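Long-range contacts in putative c-1-tetrahydrofolate synthase, cytoplasmic (Leishmania major, PDB 4A26), which acts as a bifunctional methylenetetrahydrofolate dehydrogenase and methenyltetrahydrofolate cyclohydrolase, probably interconverting folate-bound one-carbon units with NADP as cofactor: residues S42-Q47 with N71-E76; V82-V87 with E111-E116; G165-V170 with L208-I213; D203-L208 with G226-E231; A124-P129 with F144-A149. All coordinates share one frame; numbering follows the deposited sequence.

Overall arrangement
The five contacts illustrate how chemistry follows place in a two-domain folate enzyme. Contacts 1 and 2 lie in adjoining layers of the catalytic domain, sheet and helices: Leu83 and Val87 of contact 2 pack on the aliphatic face of contact 1. Contacts 3 and 4, across the chain's centre in the Rossmann-type domain, both use helix 201-209 and share Leu208. Contact 5, whose centre lies about 8 Å from that of the chain, joins loops by apolar packing. Contact 2 is mostly buried, with Arg113 exposed; the others are partly buried, contact 1 ending in exposed Gln47, Glu73 and Glu76. Backbone hydrogen bonds dominate contacts 1 and 3, a salt bridge marks contact 2, and an indole face contact 4.

Contact 1: residues S42-Q47 with N71-E76; sequences SIIVGQ and NVELPE
Leu74 N donates to Ile44 O over 2.9 Å, and the same oxygen also receives the CA-H of Glu73. The pattern continues to both sides: Val72 N bonds to Ser42 O at 3.0 Å, Ile44 N to Val72 O at 3.1 Å and Gly46 N to Leu74 O at 2.9 Å. Residues 42-45 and 71-74 thus form a regular parallel pair. On the face carrying Ile43, Val45, Val72 and Leu74 the contacts are aliphatic; Ile43 and Val72 lie side by side, and Leu74 CD1 touches Ile43 CG2 at 4.1 Å. The other face is mixed, with Ile44 CG2 resting against Glu73 CG at 3.8 Å, while Ser42 OG finds its stronger partner in His59. Past the strand ends, CG of Glu76 is anti to its backbone N (chi1 -163°), and the extended chain carries OE1 past Gly46 CA to accept from Gln47 N at 3.3 Å. Gln47 NE2 adds a weak bond to Glu73 OE1. Strand 39-45 is the middle one of three, flanked by strands 68-74 and 98-101; helix 49-64, the crossover of this beta-alpha-beta unit, covers the Ser42 and Ile44 face, and helix 80-91 packs against the opposite face, at Ile43 and Leu74.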
# COMPACT_ATOMS: atom_id res chain seq x y z
N SER A 42 5.50 -24.40 -8.61
CA SER A 42 4.76 -23.63 -9.59
C SER A 42 3.57 -24.43 -10.10
O SER A 42 3.61 -25.67 -10.13
CB SER A 42 5.65 -23.22 -10.76
OG SER A 42 6.19 -24.35 -11.42
N ILE A 43 2.51 -23.73 -10.48
CA ILE A 43 1.37 -24.33 -11.15
C ILE A 43 1.20 -23.65 -12.50
O ILE A 43 1.11 -22.43 -12.58
CB ILE A 43 0.08 -24.21 -10.32
CG1 ILE A 43 0.23 -24.93 -8.98
CG2 ILE A 43 -1.09 -24.81 -11.08
CD1 ILE A 43 -0.95 -24.75 -8.05
N ILE A 44 1.18 -24.45 -13.56
CA ILE A 44 0.91 -23.96 -14.90
C ILE A 44 -0.27 -24.76 -15.45
O ILE A 44 -0.36 -25.98 -15.25
CB ILE A 44 2.14 -24.08 -15.84
CG1 ILE A 44 1.87 -23.39 -17.18
CG2 ILE A 44 2.53 -25.54 -16.06
CD1 ILE A 44 3.03 -23.49 -18.15
N VAL A 45 -1.19 -24.06 -16.11
CA VAL A 45 -2.41 -24.65 -16.65
C VAL A 45 -2.41 -24.50 -18.16
O VAL A 45 -2.16 -23.41 -18.69
CB VAL A 45 -3.66 -24.00 -16.04
CG1 VAL A 45 -4.93 -24.55 -16.69
CG2 VAL A 45 -3.69 -24.21 -14.54
N GLY A 46 -2.69 -25.60 -18.86
CA GLY A 46 -2.56 -25.63 -20.31
C GLY A 46 -1.11 -25.80 -20.72
O GLY A 46 -0.28 -26.25 -19.93
N GLN A 47 -0.81 -25.42 -21.96
CA GLN A 47 0.49 -25.73 -22.57
C GLN A 47 1.04 -24.58 -23.41
O GLN A 47 1.66 -24.80 -24.45
CB GLN A 47 0.36 -27.01 -23.42
CG GLN A 47 0.20 -28.30 -22.62
CD GLN A 47 1.53 -28.93 -22.23
OE1 GLN A 47 2.26 -29.45 -23.08
NE2 GLN A 47 1.86 -28.88 -20.94
N ASN A 71 7.05 -28.68 -10.06
CA ASN A 71 6.21 -28.25 -11.17
C ASN A 71 4.95 -29.10 -11.25
O ASN A 71 5.03 -30.33 -11.38
CB ASN A 71 6.98 -28.32 -12.50
CG ASN A 71 6.21 -27.67 -13.65
OD1 ASN A 71 5.44 -26.72 -13.45
ND2 ASN A 71 6.42 -28.18 -14.87
N VAL A 72 3.81 -28.44 -11.15
CA VAL A 72 2.51 -29.06 -11.34
C VAL A 72 1.94 -28.57 -12.67
O VAL A 72 1.75 -27.37 -12.84
CB VAL A 72 1.54 -28.69 -10.20
CG1 VAL A 72 0.17 -29.29 -10.44
CG2 VAL A 72 2.10 -29.14 -8.86
N GLU A 73 1.70 -29.49 -13.60
CA GLU A 73 1.16 -29.14 -14.91
C GLU A 73 -0.25 -29.68 -15.10
O GLU A 73 -0.44 -30.88 -15.29
CB GLU A 73 2.07 -29.66 -16.03
CG GLU A 73 3.52 -29.19 -15.91
CD GLU A 73 4.35 -29.52 -17.14
OE1 GLU A 73 3.78 -29.62 -18.24
OE2 GLU A 73 5.59 -29.67 -17.00
N LEU A 74 -1.24 -28.78 -15.03
CA LEU A 74 -2.64 -29.15 -15.17
C LEU A 74 -3.12 -28.94 -16.61
O LEU A 74 -2.61 -28.06 -17.31
CB LEU A 74 -3.51 -28.32 -14.22
CG LEU A 74 -3.18 -28.43 -12.72
CD1 LEU A 74 -4.04 -27.47 -11.93
CD2 LEU A 74 -3.36 -29.86 -12.22
N PRO A 75 -4.10 -29.74 -17.07
CA PRO A 75 -4.65 -29.56 -18.41
C PRO A 75 -5.25 -28.17 -18.65
O PRO A 75 -5.56 -27.45 -17.70
CB PRO A 75 -5.74 -30.64 -18.50
CG PRO A 75 -5.31 -31.67 -17.55
CD PRO A 75 -4.66 -30.94 -16.42
N GLU A 76 -5.42 -27.82 -19.92
CA GLU A 76 -5.89 -26.49 -20.30
C GLU A 76 -7.37 -26.27 -19.97
O GLU A 76 -7.79 -25.14 -19.74
CB GLU A 76 -5.65 -26.27 -21.80
CG GLU A 76 -5.72 -24.81 -22.25
CD GLU A 76 -4.85 -24.55 -23.45
OE1 GLU A 76 -3.61 -24.41 -23.27
OE2 GLU A 76 -5.38 -24.52 -24.58

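Contact 2: residues V82-V87 with E111-E116; sequences VLEVNV and ENRAIE
The carboxylate of Glu84 stands over one face of the Arg113 guanidinium, the two planes turned 77° against each other. Its OE2 lies 3.2 Å above that plane, displaced toward the rim, while OE1 approaches NH1 of Arg113 to 3.2 Å. This is a salt bridge of charges alone, since OE1 is well out of the guanidinium plane and no N-H points at it. The two side chains cross at about a right angle: Glu84 is extended beyond CG, whereas Arg113 bends at chi3 (145°), and the aliphatic part of the arginine also passes close to OE2. Nearer the sheet, Leu83 CD2 makes an apolar contact with Ala114 CB at 3.6 Å. Val87 brings a methyl near a backbone oxygen, its CG1 4.2 Å from Ala114 O. The short segments of the two helices run 9.6 Å apart at an angle of 28°, their CA atoms coming nearest at Glu84 and Ala114. Behind them, Leu83 and Val87 also pack on Ile43 of strand 39-45, and Glu116 forms a salt bridge with Arg140 of the second subunit. Without a hydrogen bond across the pair, cohesion comes from one small hydrophobic contact and a non-directional attraction; the arginine's charge would be expected to favour an ionised Glu84, though Arg113 O, 3.0 Å from Glu84 OE2, would work against it.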
# COMPACT_ATOMS: atom_id res chain seq x y z
N VAL A 82 -10.65 -27.89 -9.24
CA VAL A 82 -9.53 -28.82 -9.30
C VAL A 82 -8.18 -28.10 -9.24
O VAL A 82 -7.25 -28.57 -8.59
CB VAL A 82 -9.60 -29.70 -10.57
CG1 VAL A 82 -8.37 -30.58 -10.69
CG2 VAL A 82 -10.86 -30.55 -10.56
N LEU A 83 -8.07 -26.95 -9.91
CA LEU A 83 -6.89 -26.10 -9.79
C LEU A 83 -6.63 -25.76 -8.33
O LEU A 83 -5.54 -25.97 -7.81
CB LEU A 83 -7.06 -24.80 -10.59
CG LEU A 83 -5.98 -23.72 -10.42
CD1 LEU A 83 -4.62 -24.25 -10.89
CD2 LEU A 83 -6.35 -22.45 -11.15
N GLU A 84 -7.65 -25.23 -7.66
CA GLU A 84 -7.55 -24.81 -6.27
C GLU A 84 -7.19 -25.96 -5.32
O GLU A 84 -6.50 -25.74 -4.33
CB GLU A 84 -8.85 -24.15 -5.81
CG GLU A 84 -9.11 -22.79 -6.45
CD GLU A 84 -10.22 -22.02 -5.77
OE1 GLU A 84 -11.14 -22.66 -5.21
OE2 GLU A 84 -10.16 -20.77 -5.78
N VAL A 85 -7.66 -27.16 -5.63
CA VAL A 85 -7.30 -28.36 -4.86
C VAL A 85 -5.79 -28.58 -4.91
O VAL A 85 -5.15 -28.81 -3.88
CB VAL A 85 -8.02 -29.62 -5.39
CG1 VAL A 85 -7.30 -30.89 -4.96
CG2 VAL A 85 -9.47 -29.63 -4.93
N ASN A 86 -5.21 -28.50 -6.11
CA ASN A 86 -3.77 -28.62 -6.28
C ASN A 86 -3.01 -27.49 -5.59
O ASN A 86 -1.91 -27.70 -5.08
CB ASN A 86 -3.38 -28.67 -7.75
CG ASN A 86 -3.82 -29.96 -8.41
OD1 ASN A 86 -3.05 -30.92 -8.51
ND2 ASN A 86 -5.07 -30.00 -8.86
N VAL A 87 -3.59 -26.29 -5.58
CA VAL A 87 -3.01 -25.17 -4.84
C VAL A 87 -3.03 -25.48 -3.34
O VAL A 87 -2.04 -25.24 -2.65
CB VAL A 87 -3.74 -23.83 -5.12
CG1 VAL A 87 -3.14 -22.71 -4.29
CG2 VAL A 87 -3.69 -23.48 -6.60
N GLU A 111 -8.35 -15.93 -11.97
CA GLU A 111 -6.97 -15.86 -11.49
C GLU A 111 -6.87 -15.39 -10.04
O GLU A 111 -6.22 -16.04 -9.22
CB GLU A 111 -6.14 -14.92 -12.37
CG GLU A 111 -6.00 -15.39 -13.81
CD GLU A 111 -5.07 -14.52 -14.64
OE1 GLU A 111 -4.28 -13.74 -14.05
OE2 GLU A 111 -5.12 -14.62 -15.88
N ASN A 112 -7.50 -14.26 -9.74
CA ASN A 112 -7.50 -13.71 -8.37
C ASN A 112 -8.01 -14.72 -7.35
O ASN A 112 -7.52 -14.79 -6.23
CB ASN A 112 -8.34 -12.43 -8.30
CG ASN A 112 -7.71 -11.26 -9.04
OD1 ASN A 112 -6.50 -11.20 -9.21
ND2 ASN A 112 -8.54 -10.33 -9.49
N ARG A 113 -9.01 -15.51 -7.75
CA ARG A 113 -9.59 -16.54 -6.90
C ARG A 113 -8.64 -17.72 -6.70
O ARG A 113 -8.56 -18.27 -5.60
CB ARG A 113 -10.94 -17.00 -7.48
CG ARG A 113 -11.56 -18.23 -6.82
CD ARG A 113 -13.09 -18.22 -6.91
NE ARG A 113 -13.66 -19.57 -7.06
CZ ARG A 113 -13.73 -20.49 -6.10
NH1 ARG A 113 -13.25 -20.25 -4.88
NH2 ARG A 113 -14.27 -21.68 -6.37
N ALA A 114 -7.92 -18.10 -7.75
CA ALA A 114 -6.91 -19.15 -7.66
C ALA A 114 -5.72 -18.72 -6.80
O ALA A 114 -5.14 -19.53 -6.09
CB ALA A 114 -6.43 -19.56 -9.04
N ILE A 115 -5.38 -17.44 -6.86
CA ILE A 115 -4.30 -16.87 -6.06
C ILE A 115 -4.68 -16.70 -4.58
O ILE A 115 -3.82 -16.79 -3.70
CB ILE A 115 -3.85 -15.50 -6.62
CG1 ILE A 115 -3.15 -15.68 -7.98
CG2 ILE A 115 -2.90 -14.80 -5.66
CD1 ILE A 115 -3.12 -14.41 -8.83
N GLU A 116 -5.95 -16.44 -4.31
CA GLU A 116 -6.43 -16.24 -2.93
C GLU A 116 -6.29 -17.53 -2.11
O GLU A 116 -6.07 -17.47 -0.90
CB GLU A 116 -7.88 -15.73 -2.92
CG GLU A 116 -8.16 -14.61 -1.90
CD GLU A 116 -7.64 -13.24 -2.34
OE1 GLU A 116 -6.78 -13.16 -3.25
OE2 GLU A 116 -8.09 -12.22 -1.76

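Contact 3: residues G165-V170 with L208-I213; sequences GKRAVV and LRTADI
Hydrogen bonds come first, and Arg167 O accepts twice: Ile213 N donates to it at 3.2 Å, and Asp212 N adds a weak, bent bond at 2.9 Å. Two residues on, Val169 N reaches Ile213 O at 3.2 Å, so that Ala168 and Ile213 form a parallel bridge. Asp212 answers with its side chain, OD2 taking a weak but straight bond (176°) from Arg167 N, while OD1 is paired with Lys230. A polar contact without a hydrogen bond is made by Thr210, whose OG1 lies 3.1 Å above the plane of the Arg167 guanidinium, over its centre; no N-H of the arginine points at it. The guanidinium's stronger partners belong to the second subunit, where Asp206 forms a salt bridge and Tyr207 a cation-pi contact. Apolar packing completes the set: Val169 CG2 meets Ala211 CB at 3.7 Å, Val169 CB meets Leu208 CD2 at 4.1 Å, and the CB atoms of Ala168 and Ile213 lie 4.1 Å apart. After strand 191-195 the chain passes through helix 201-209 and enters strand 213-216 on the other side of strand 167-171, the kind of connection that belongs to the parallel sheet of a Rossmann-type NAD(P)-binding domain.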
# COMPACT_ATOMS: atom_id res chain seq x y z
N GLY A 165 16.52 10.39 2.27
CA GLY A 165 16.73 11.83 2.13
C GLY A 165 16.69 12.34 0.70
O GLY A 165 16.89 13.54 0.46
N LYS A 166 16.43 11.45 -0.25
CA LYS A 166 16.46 11.80 -1.66
C LYS A 166 15.05 11.97 -2.22
O LYS A 166 14.07 11.52 -1.61
CB LYS A 166 17.21 10.72 -2.45
CG LYS A 166 18.61 10.41 -1.92
CD LYS A 166 19.53 11.62 -1.99
CE LYS A 166 20.96 11.26 -1.64
NZ LYS A 166 21.91 12.36 -1.95
N ARG A 167 14.96 12.63 -3.37
CA ARG A 167 13.70 12.77 -4.09
C ARG A 167 13.66 11.68 -5.15
O ARG A 167 14.67 11.38 -5.78
CB ARG A 167 13.59 14.16 -4.72
CG ARG A 167 13.74 15.29 -3.71
CD ARG A 167 13.91 16.66 -4.36
NE ARG A 167 12.62 17.27 -4.70
CZ ARG A 167 12.41 18.58 -4.86
NH1 ARG A 167 13.40 19.46 -4.72
NH2 ARG A 167 11.19 19.01 -5.16
N ALA A 168 12.49 11.07 -5.33
CA ALA A 168 12.33 9.96 -6.26
C ALA A 168 11.05 10.13 -7.07
O ALA A 168 10.03 10.60 -6.56
CB ALA A 168 12.30 8.63 -5.51
N VAL A 169 11.10 9.72 -8.33
CA VAL A 169 9.93 9.69 -9.18
C VAL A 169 9.77 8.29 -9.77
O VAL A 169 10.69 7.77 -10.38
CB VAL A 169 10.02 10.72 -10.31
CG1 VAL A 169 8.85 10.58 -11.27
CG2 VAL A 169 10.07 12.13 -9.72
N VAL A 170 8.60 7.69 -9.54
CA VAL A 170 8.25 6.42 -10.14
C VAL A 170 7.30 6.70 -11.29
O VAL A 170 6.17 7.13 -11.07
CB VAL A 170 7.57 5.47 -9.13
CG1 VAL A 170 7.22 4.14 -9.80
CG2 VAL A 170 8.46 5.25 -7.91
N LEU A 208 10.56 15.25 -12.48
CA LEU A 208 11.84 14.63 -12.89
C LEU A 208 13.03 15.58 -12.77
O LEU A 208 14.16 15.13 -12.54
CB LEU A 208 11.76 14.10 -14.33
CG LEU A 208 11.10 12.74 -14.55
CD1 LEU A 208 11.02 12.46 -16.03
CD2 LEU A 208 11.88 11.63 -13.85
N ARG A 209 12.78 16.88 -12.92
CA ARG A 209 13.84 17.90 -12.87
C ARG A 209 14.66 17.83 -11.58
O ARG A 209 15.85 18.13 -11.59
CB ARG A 209 13.24 19.30 -13.03
CG ARG A 209 14.27 20.41 -13.19
CD ARG A 209 13.62 21.78 -13.40
NE ARG A 209 12.63 22.12 -12.37
CZ ARG A 209 12.93 22.49 -11.12
NH1 ARG A 209 14.19 22.60 -10.71
NH2 ARG A 209 11.94 22.77 -10.27
N THR A 210 14.01 17.44 -10.48
CA THR A 210 14.68 17.37 -9.18
C THR A 210 14.83 15.94 -8.65
O THR A 210 15.24 15.75 -7.50
CB THR A 210 13.92 18.21 -8.14
OG1 THR A 210 12.65 17.60 -7.87
CG2 THR A 210 13.71 19.63 -8.65
N ALA A 211 14.54 14.94 -9.48
CA ALA A 211 14.55 13.54 -9.05
C ALA A 211 15.96 12.97 -8.99
O ALA A 211 16.62 12.81 -10.02
CB ALA A 211 13.70 12.69 -9.99
N ASP A 212 16.41 12.67 -7.78
CA ASP A 212 17.70 12.01 -7.56
C ASP A 212 17.65 10.56 -8.03
O ASP A 212 18.66 9.98 -8.43
CB ASP A 212 18.08 12.09 -6.09
CG ASP A 212 18.36 13.51 -5.64
OD1 ASP A 212 19.32 14.11 -6.15
OD2 ASP A 212 17.61 14.03 -4.78
N ILE A 213 16.46 9.97 -7.96
CA ILE A 213 16.22 8.61 -8.42
C ILE A 213 15.04 8.64 -9.40
O ILE A 213 14.13 9.46 -9.25
CB ILE A 213 15.95 7.68 -7.22
CG1 ILE A 213 17.19 7.65 -6.30
CG2 ILE A 213 15.57 6.28 -7.69
CD1 ILE A 213 17.06 6.76 -5.09

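Contact 4: residues D203-L208 with G226-E231; sequences DMIDYL and GEWIKE
Leu208, near the end of helix 201-209, brings its CA to 6.0 Å from that of Trp228, which lies in the loop linking strands 213-216 and 234-237 of the Rossmann-type domain. The indole is the centrepiece, and two consecutive helix residues lie over one of its faces. Met204 supplies a Met-aromatic contact made chiefly by its methyl: CE is 3.9 Å from the centroid of the six-membered ring, 27° off the normal, and SD stands further off at an oblique angle. CG of Met204 is anti to its backbone N (chi1 -178°), and further bends of the chain bring CE over the indole. Ile205 serves the five-membered ring, its CG1 lying 4.0 Å from that centroid and almost on the normal. Leu208 takes another route, CD1 touching Trp228 CB at 4.0 Å, so the tryptophan is held at its stem as well as across its face. Met204 also packs on Leu171 and Val195 of the sheet. No direct hydrogen bond links the segments; instead one water donates to Leu208 O at 2.8 Å and accepts from Lys230 N at 2.8 Å.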
# COMPACT_ATOMS: atom_id res chain seq x y z
N ASP A 203 4.13 18.66 -15.60
CA ASP A 203 4.36 18.26 -14.21
C ASP A 203 5.34 17.10 -14.18
O ASP A 203 6.36 17.16 -13.48
CB ASP A 203 3.06 17.87 -13.51
CG ASP A 203 2.06 19.03 -13.42
OD1 ASP A 203 2.40 20.17 -13.79
OD2 ASP A 203 0.92 18.78 -12.98
N MET A 204 5.05 16.04 -14.94
CA MET A 204 5.97 14.91 -15.05
C MET A 204 7.39 15.43 -15.22
O MET A 204 8.28 15.09 -14.44
CB MET A 204 5.60 14.01 -16.23
CG MET A 204 6.48 12.76 -16.38
SD MET A 204 6.86 12.38 -18.10
CE MET A 204 7.85 13.80 -18.52
N ILE A 205 7.60 16.28 -16.23
CA ILE A 205 8.90 16.90 -16.46
C ILE A 205 9.39 17.66 -15.22
O ILE A 205 10.56 17.54 -14.85
CB ILE A 205 8.87 17.87 -17.68
CG1 ILE A 205 8.73 17.07 -18.98
CG2 ILE A 205 10.15 18.70 -17.73
CD1 ILE A 205 8.58 17.93 -20.21
N ASP A 206 8.51 18.43 -14.58
CA ASP A 206 8.89 19.23 -13.41
C ASP A 206 9.35 18.35 -12.25
O ASP A 206 10.37 18.64 -11.62
CB ASP A 206 7.73 20.13 -12.95
CG ASP A 206 8.14 21.10 -11.85
OD1 ASP A 206 9.26 21.66 -11.93
OD2 ASP A 206 7.35 21.32 -10.91
N TYR A 207 8.62 17.27 -11.99
CA TYR A 207 9.00 16.31 -10.95
C TYR A 207 10.35 15.67 -11.24
O TYR A 207 11.19 15.57 -10.34
CB TYR A 207 7.94 15.22 -10.81
CG TYR A 207 6.67 15.65 -10.10
CD1 TYR A 207 6.69 16.05 -8.77
CD2 TYR A 207 5.44 15.62 -10.76
CE1 TYR A 207 5.52 16.43 -8.12
CE2 TYR A 207 4.27 16.00 -10.11
CZ TYR A 207 4.32 16.40 -8.80
OH TYR A 207 3.16 16.78 -8.16
N LEU A 208 10.56 15.25 -12.48
CA LEU A 208 11.84 14.63 -12.89
C LEU A 208 13.03 15.58 -12.77
O LEU A 208 14.16 15.13 -12.54
CB LEU A 208 11.76 14.10 -14.33
CG LEU A 208 11.10 12.74 -14.55
CD1 LEU A 208 11.02 12.46 -16.03
CD2 LEU A 208 11.88 11.63 -13.85
N GLY A 226 16.73 12.13 -22.05
CA GLY A 226 17.89 12.36 -21.19
C GLY A 226 17.94 13.72 -20.51
O GLY A 226 18.44 13.83 -19.40
N GLU A 227 17.42 14.75 -21.17
CA GLU A 227 17.44 16.10 -20.61
C GLU A 227 16.50 16.29 -19.43
O GLU A 227 16.66 17.25 -18.66
CB GLU A 227 17.12 17.14 -21.69
CG GLU A 227 15.74 16.99 -22.33
CD GLU A 227 15.11 18.32 -22.68
OE1 GLU A 227 14.91 19.15 -21.77
OE2 GLU A 227 14.80 18.53 -23.87
N TRP A 228 15.51 15.41 -19.28
CA TRP A 228 14.58 15.49 -18.15
C TRP A 228 15.21 14.94 -16.88
O TRP A 228 14.73 15.21 -15.78
CB TRP A 228 13.29 14.72 -18.44
CG TRP A 228 12.57 15.13 -19.70
CD1 TRP A 228 12.70 16.30 -20.38
CD2 TRP A 228 11.58 14.37 -20.40
NE1 TRP A 228 11.88 16.31 -21.47
CE2 TRP A 228 11.17 15.14 -21.51
CE3 TRP A 228 11.00 13.11 -20.20
CZ2 TRP A 228 10.21 14.69 -22.42
CZ3 TRP A 228 10.05 12.67 -21.10
CH2 TRP A 228 9.66 13.46 -22.20
N ILE A 229 16.27 14.16 -17.04
CA ILE A 229 16.94 13.52 -15.91
C ILE A 229 17.86 14.52 -15.24
O ILE A 229 18.63 15.20 -15.92
CB ILE A 229 17.77 12.28 -16.36
CG1 ILE A 229 16.92 11.34 -17.24
CG2 ILE A 229 18.33 11.54 -15.16
CD1 ILE A 229 15.51 11.12 -16.75
N LYS A 230 17.78 14.62 -13.92
CA LYS A 230 18.64 15.52 -13.16
C LYS A 230 20.08 15.07 -13.26
O LYS A 230 20.38 13.88 -13.16
CB LYS A 230 18.20 15.54 -11.69
CG LYS A 230 18.99 16.49 -10.78
CD LYS A 230 18.69 16.19 -9.32
CE LYS A 230 19.42 17.13 -8.37
NZ LYS A 230 19.15 16.78 -6.95
N GLU A 231 20.98 16.03 -13.45
CA GLU A 231 22.40 15.75 -13.59
C GLU A 231 22.93 15.06 -12.33
O GLU A 231 22.94 15.64 -11.25
CB GLU A 231 23.16 17.06 -13.85
CG GLU A 231 24.47 16.91 -14.59
CD GLU A 231 25.02 18.24 -15.05
OE1 GLU A 231 24.24 19.04 -15.61
OE2 GLU A 231 26.23 18.49 -14.85
O HOH W 1 15.94 12.91 -12.61

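Contact 5: residues A124-P129 with F144-A149; sequences ADALLP and FTPCTA
Ala124 opens the first segment by laying its backbone against Phe144: CA sits 4.2 Å from the ring centroid, 16° off the normal, in a CH-pi contact over one face, displaced toward CD1. The phenyl is brought there with its CG anti to the carbonyl carbon (chi1 -51°). The methyl of Ala124 points the other way, and Ala124 O lies 4.0 Å from Cys147 SG. Asp125 adds two approaches. OD1 comes to 3.8 Å from the same sulfur without forming a hydrogen bond, and Asp125 O rests at 3.7 Å from Pro146 CA. Ala126, with positive phi (65°), directs its methyl toward the second segment. There it meets Phe144 O at 3.6 Å, Phe144 CB at 4.0 Å and Pro146 CD at 4.0 Å, so a single CB bears on the carbonyl and CB of Phe144 and the ring of Pro146. From Leu127 onward the segment leaves its partner. Leu127 packs on Ile115 and on Tyr137 of the second subunit, while Leu128 takes the N-cap position of helix 129-136; Pro146 holds the equivalent place before helix 147-159. The contact therefore brings together the approaches to two helices near the centre of the chain. Helix 279-297 covers it through Leu285 and Ala292, Asn288 ND2 bonding both Ala124 O and Thr145 O, and helix 178-187 flanks Thr145 and Pro146.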
# COMPACT_ATOMS: atom_id res chain seq x y z
N ALA A 124 5.03 -16.53 -2.84
CA ALA A 124 6.36 -16.11 -3.30
C ALA A 124 6.37 -14.87 -4.20
O ALA A 124 7.35 -14.12 -4.19
CB ALA A 124 7.06 -17.27 -4.00
N ASP A 125 5.31 -14.66 -4.97
CA ASP A 125 5.21 -13.47 -5.83
C ASP A 125 4.61 -12.25 -5.10
O ASP A 125 4.69 -11.13 -5.60
CB ASP A 125 4.40 -13.77 -7.10
CG ASP A 125 5.28 -14.17 -8.29
OD1 ASP A 125 6.39 -13.60 -8.42
OD2 ASP A 125 4.85 -15.03 -9.09
N ALA A 126 4.04 -12.48 -3.91
CA ALA A 126 3.44 -11.40 -3.12
C ALA A 126 2.23 -10.79 -3.82
O ALA A 126 2.08 -9.56 -3.86
CB ALA A 126 4.47 -10.33 -2.81
N LEU A 127 1.38 -11.65 -4.37
CA LEU A 127 0.20 -11.23 -5.13
C LEU A 127 -1.08 -11.11 -4.28
O LEU A 127 -2.07 -10.53 -4.72
CB LEU A 127 -0.05 -12.20 -6.30
CG LEU A 127 0.98 -12.11 -7.43
CD1 LEU A 127 1.01 -13.40 -8.25
CD2 LEU A 127 0.71 -10.91 -8.32
N LEU A 128 -1.04 -11.68 -3.07
CA LEU A 128 -2.18 -11.61 -2.15
C LEU A 128 -2.33 -10.20 -1.60
O LEU A 128 -1.34 -9.52 -1.35
CB LEU A 128 -1.99 -12.59 -0.99
CG LEU A 128 -2.22 -14.08 -1.27
CD1 LEU A 128 -1.79 -14.91 -0.08
CD2 LEU A 128 -3.68 -14.34 -1.58
N PRO A 129 -3.59 -9.73 -1.42
CA PRO A 129 -3.82 -8.42 -0.81
C PRO A 129 -3.18 -8.24 0.56
O PRO A 129 -2.62 -7.18 0.84
CB PRO A 129 -5.35 -8.35 -0.71
CG PRO A 129 -5.83 -9.20 -1.82
CD PRO A 129 -4.82 -10.30 -1.99
N PHE A 144 7.00 -11.53 2.01
CA PHE A 144 7.46 -11.41 0.63
C PHE A 144 7.18 -10.02 0.07
O PHE A 144 6.09 -9.47 0.28
CB PHE A 144 6.76 -12.43 -0.26
CG PHE A 144 6.81 -13.83 0.27
CD1 PHE A 144 7.95 -14.60 0.09
CD2 PHE A 144 5.73 -14.37 0.94
CE1 PHE A 144 8.00 -15.90 0.58
CE2 PHE A 144 5.77 -15.66 1.41
CZ PHE A 144 6.90 -16.43 1.24
N THR A 145 8.15 -9.46 -0.64
CA THR A 145 7.96 -8.26 -1.44
C THR A 145 7.90 -8.69 -2.90
O THR A 145 8.51 -9.70 -3.26
CB THR A 145 9.10 -7.24 -1.25
OG1 THR A 145 10.35 -7.93 -1.07
CG2 THR A 145 8.84 -6.38 -0.03
N PRO A 146 7.15 -7.95 -3.75
CA PRO A 146 7.10 -8.29 -5.17
C PRO A 146 8.50 -8.29 -5.79
O PRO A 146 9.25 -7.34 -5.61
CB PRO A 146 6.24 -7.17 -5.77
CG PRO A 146 5.40 -6.73 -4.67
CD PRO A 146 6.24 -6.84 -3.43
N CYS A 147 8.81 -9.36 -6.52
CA CYS A 147 10.16 -9.63 -6.98
C CYS A 147 10.79 -8.47 -7.73
O CYS A 147 11.77 -7.89 -7.26
CB CYS A 147 10.18 -10.88 -7.86
SG CYS A 147 9.67 -12.35 -6.96
N THR A 148 10.24 -8.12 -8.89
CA THR A 148 10.80 -7.04 -9.71
C THR A 148 10.96 -5.77 -8.88
O THR A 148 12.00 -5.11 -8.95
CB THR A 148 9.94 -6.75 -10.95
OG1 THR A 148 9.87 -7.93 -11.77
CG2 THR A 148 10.53 -5.62 -11.77
N ALA A 149 9.95 -5.45 -8.09
CA ALA A 149 9.98 -4.28 -7.21
C ALA A 149 11.18 -4.34 -6.27
O ALA A 149 11.97 -3.39 -6.21
CB ALA A 149 8.69 -4.18 -6.42